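Local coordinates for ecto-NAD+ glycohydrolase (CD38 molecule) (Bos taurus, PDB 3GC6), which belongs to the ADP-ribosyl cyclase family, as a disulfide-rich, glycosylated ectoenzyme whose fold joins a helical part to a parallel beta-sheet, at residues Q45-A50 against D108-Y113. The protein carries 1 engineered substitution. Residues are numbered along the deposited sequence; the frame is centred on the assembly and turned at random.
Sequences QAIRQA and DTLLGY. With SO4 (sulfate ion), chain I.
Ile47 meets Leu110 and Leu111 through methyl groups alone, one branch for each leucine. Its CD1 points at the end of Leu110, tip to tip, with CD1 of Ile47 4.1 Å from CD1 of Leu110. The other branch, CG2 of Ile47, lies 4.1 Å from CD2 of Leu111, whose side chain runs at a slant to that of the isoleucine. Torsions explain the division: the long arm of Ile47 stands beside its backbone N (chi1 -74°), leaving CG2 on the carbonyl side, while Leu110 extends with CG anti to the backbone N (chi1 -170°). Both distances are ordinary van der Waals separations, and the helices stay well apart, with 8.9 Å between CA of Ile47 and CA of Leu111. Leu71 of helix 69-74 touches both Ile47 and Leu111, Tyr31 of helix 20-35 packs on Leu110, and Leu153 of helix 145-159 packs on Leu111.

Polar interactions lie to either side of this apolar join. Thr109 is the N-cap of helix 110-115: its OG1 accepts from N of Gly112 at 3.0 Å, which occupies an amide of the first helical turn. On the far side of helix 44-55, the fully extended Gln45 carries its amide away from the leucines, and NE2 donates to O1 of the sulfate ion at 2.9 Å (155°). Its OE1 is hydrogen-bonded to NE2 of Gln25 of the second subunit. Gln45 of the second subunit binds the same ion, which probably came from the crystallisation liquor.

Helix 44-55 thus has two chemically distinct faces: Ile47 joins it to the start of helix 110-115 by buried, non-directional dispersion contacts within the helical part of the fold, whereas Gln45 supplies directional polar bonds at the subunit interface.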
loop_
_atom_site.group_PDB
_atom_site.type_symbol
_atom_site.label_atom_id
_atom_site.label_comp_id
_atom_site.label_asym_id
_atom_site.label_seq_id
_atom_site.Cartn_x
_atom_site.Cartn_y
_atom_site.Cartn_z
ATOM N N GLN A 45 4.762 -0.235 -8.524
ATOM C CA GLN A 45 5.538 0.099 -9.709
ATOM C C GLN A 45 6.462 -1.064 -10.039
ATOM O O GLN A 45 6.555 -1.486 -11.199
ATOM C CB GLN A 45 6.366 1.384 -9.511
ATOM C CG GLN A 45 7.234 1.712 -10.745
ATOM C CD GLN A 45 8.057 2.974 -10.597
ATOM O OE1 GLN A 45 7.975 3.668 -9.584
ATOM N NE2 GLN A 45 8.858 3.288 -11.629
ATOM N N ALA A 46 7.162 -1.571 -9.028
ATOM C CA ALA A 46 8.082 -2.686 -9.239
ATOM C C ALA A 46 7.347 -3.949 -9.697
ATOM O O ALA A 46 7.842 -4.697 -10.543
ATOM C CB ALA A 46 8.935 -2.982 -8.005
ATOM N N ILE A 47 6.186 -4.218 -9.090
ATOM C CA ILE A 47 5.372 -5.382 -9.497
ATOM C C ILE A 47 4.947 -5.292 -10.972
ATOM O O ILE A 47 5.076 -6.272 -11.744
ATOM C CB ILE A 47 4.169 -5.561 -8.536
ATOM C CG1 ILE A 47 4.685 -6.116 -7.207
ATOM C CG2 ILE A 47 3.160 -6.525 -9.123
ATOM C CD1 ILE A 47 3.685 -5.922 -6.028
ATOM N N ARG A 48 4.444 -4.131 -11.386
ATOM C CA ARG A 48 4.068 -3.949 -12.784
ATOM C C ARG A 48 5.292 -4.141 -13.683
ATOM O O ARG A 48 5.230 -4.831 -14.707
ATOM C CB ARG A 48 3.466 -2.559 -13.025
ATOM C CG ARG A 48 3.000 -2.323 -14.450
ATOM C CD ARG A 48 2.362 -0.937 -14.584
ATOM N NE ARG A 48 3.323 0.124 -14.255
ATOM C CZ ARG A 48 3.199 0.978 -13.237
ATOM N NH1 ARG A 48 4.133 1.898 -13.026
ATOM N NH2 ARG A 48 2.149 0.927 -12.433
ATOM N N GLN A 49 6.404 -3.513 -13.312
ATOM C CA GLN A 49 7.590 -3.602 -14.165
ATOM C C GLN A 49 8.063 -5.070 -14.283
ATOM O O GLN A 49 8.439 -5.516 -15.387
ATOM C CB GLN A 49 8.695 -2.683 -13.634
ATOM C CG GLN A 49 8.343 -1.217 -13.906
ATOM C CD GLN A 49 9.288 -0.254 -13.227
ATOM O OE1 GLN A 49 10.033 -0.645 -12.340
ATOM N NE2 GLN A 49 9.254 1.013 -13.640
ATOM N N ALA A 50 8.038 -5.805 -13.163
ATOM C CA ALA A 50 8.437 -7.229 -13.167
ATOM C C ALA A 50 7.471 -8.071 -14.011
ATOM O O ALA A 50 7.895 -9.005 -14.695
ATOM C CB ALA A 50 8.507 -7.783 -11.738
ATOM N N ASP A 108 -7.847 -14.019 -5.383
ATOM C CA ASP A 108 -7.887 -13.044 -4.306
ATOM C C ASP A 108 -6.486 -12.739 -3.745
ATOM O O ASP A 108 -6.341 -11.953 -2.818
ATOM C CB ASP A 108 -8.823 -13.522 -3.191
ATOM C CG ASP A 108 -10.261 -13.667 -3.657
ATOM O OD1 ASP A 108 -10.796 -12.664 -4.224
ATOM O OD2 ASP A 108 -10.872 -14.746 -3.442
ATOM N N THR A 109 -5.449 -13.418 -4.268
ATOM C CA THR A 109 -4.075 -13.038 -3.949
ATOM C C THR A 109 -3.751 -11.772 -4.753
ATOM O O THR A 109 -4.463 -11.444 -5.710
ATOM C CB THR A 109 -3.076 -14.159 -4.361
ATOM O OG1 THR A 109 -3.109 -14.388 -5.775
ATOM C CG2 THR A 109 -3.418 -15.464 -3.609
ATOM N N LEU A 110 -2.662 -11.077 -4.408
ATOM C CA LEU A 110 -2.323 -9.849 -5.160
ATOM C C LEU A 110 -2.169 -10.148 -6.656
ATOM O O LEU A 110 -2.827 -9.537 -7.519
ATOM C CB LEU A 110 -1.050 -9.227 -4.608
ATOM C CG LEU A 110 -0.680 -7.823 -5.106
ATOM C CD1 LEU A 110 0.245 -7.119 -4.093
ATOM C CD2 LEU A 110 0.004 -7.919 -6.465
ATOM N N LEU A 111 -1.318 -11.130 -6.958
ATOM C CA LEU A 111 -1.032 -11.405 -8.366
ATOM C C LEU A 111 -2.266 -11.969 -9.094
ATOM O O LEU A 111 -2.475 -11.686 -10.287
ATOM C CB LEU A 111 0.198 -12.337 -8.512
ATOM C CG LEU A 111 1.515 -11.682 -8.082
ATOM C CD1 LEU A 111 2.663 -12.686 -8.222
ATOM C CD2 LEU A 111 1.811 -10.398 -8.947
ATOM N N GLY A 112 -3.017 -12.850 -8.406
ATOM C CA GLY A 112 -4.238 -13.408 -8.996
ATOM C C GLY A 112 -5.244 -12.303 -9.282
ATOM O O GLY A 112 -5.954 -12.334 -10.295
ATOM N N TYR A 113 -5.326 -11.340 -8.378
ATOM C CA TYR A 113 -6.220 -10.213 -8.565
ATOM C C TYR A 113 -5.799 -9.346 -9.750
ATOM O O TYR A 113 -6.642 -8.930 -10.563
ATOM C CB TYR A 113 -6.272 -9.399 -7.257
ATOM C CG TYR A 113 -7.235 -8.230 -7.289
ATOM C CD1 TYR A 113 -8.563 -8.417 -6.960
ATOM C CD2 TYR A 113 -6.812 -6.944 -7.612
ATOM C CE1 TYR A 113 -9.468 -7.336 -6.981
ATOM C CE2 TYR A 113 -7.703 -5.860 -7.622
ATOM C CZ TYR A 113 -9.027 -6.074 -7.317
ATOM O OH TYR A 113 -9.931 -5.006 -7.320
HETATM S S SO4 I . 9.754 6.806 -13.117
HETATM O O1 SO4 I . 10.351 5.707 -12.357
HETATM O O2 SO4 I . 10.710 7.910 -13.207
HETATM O O3 SO4 I . 9.390 6.382 -14.467
HETATM O O4 SO4 I . 8.555 7.254 -12.413
#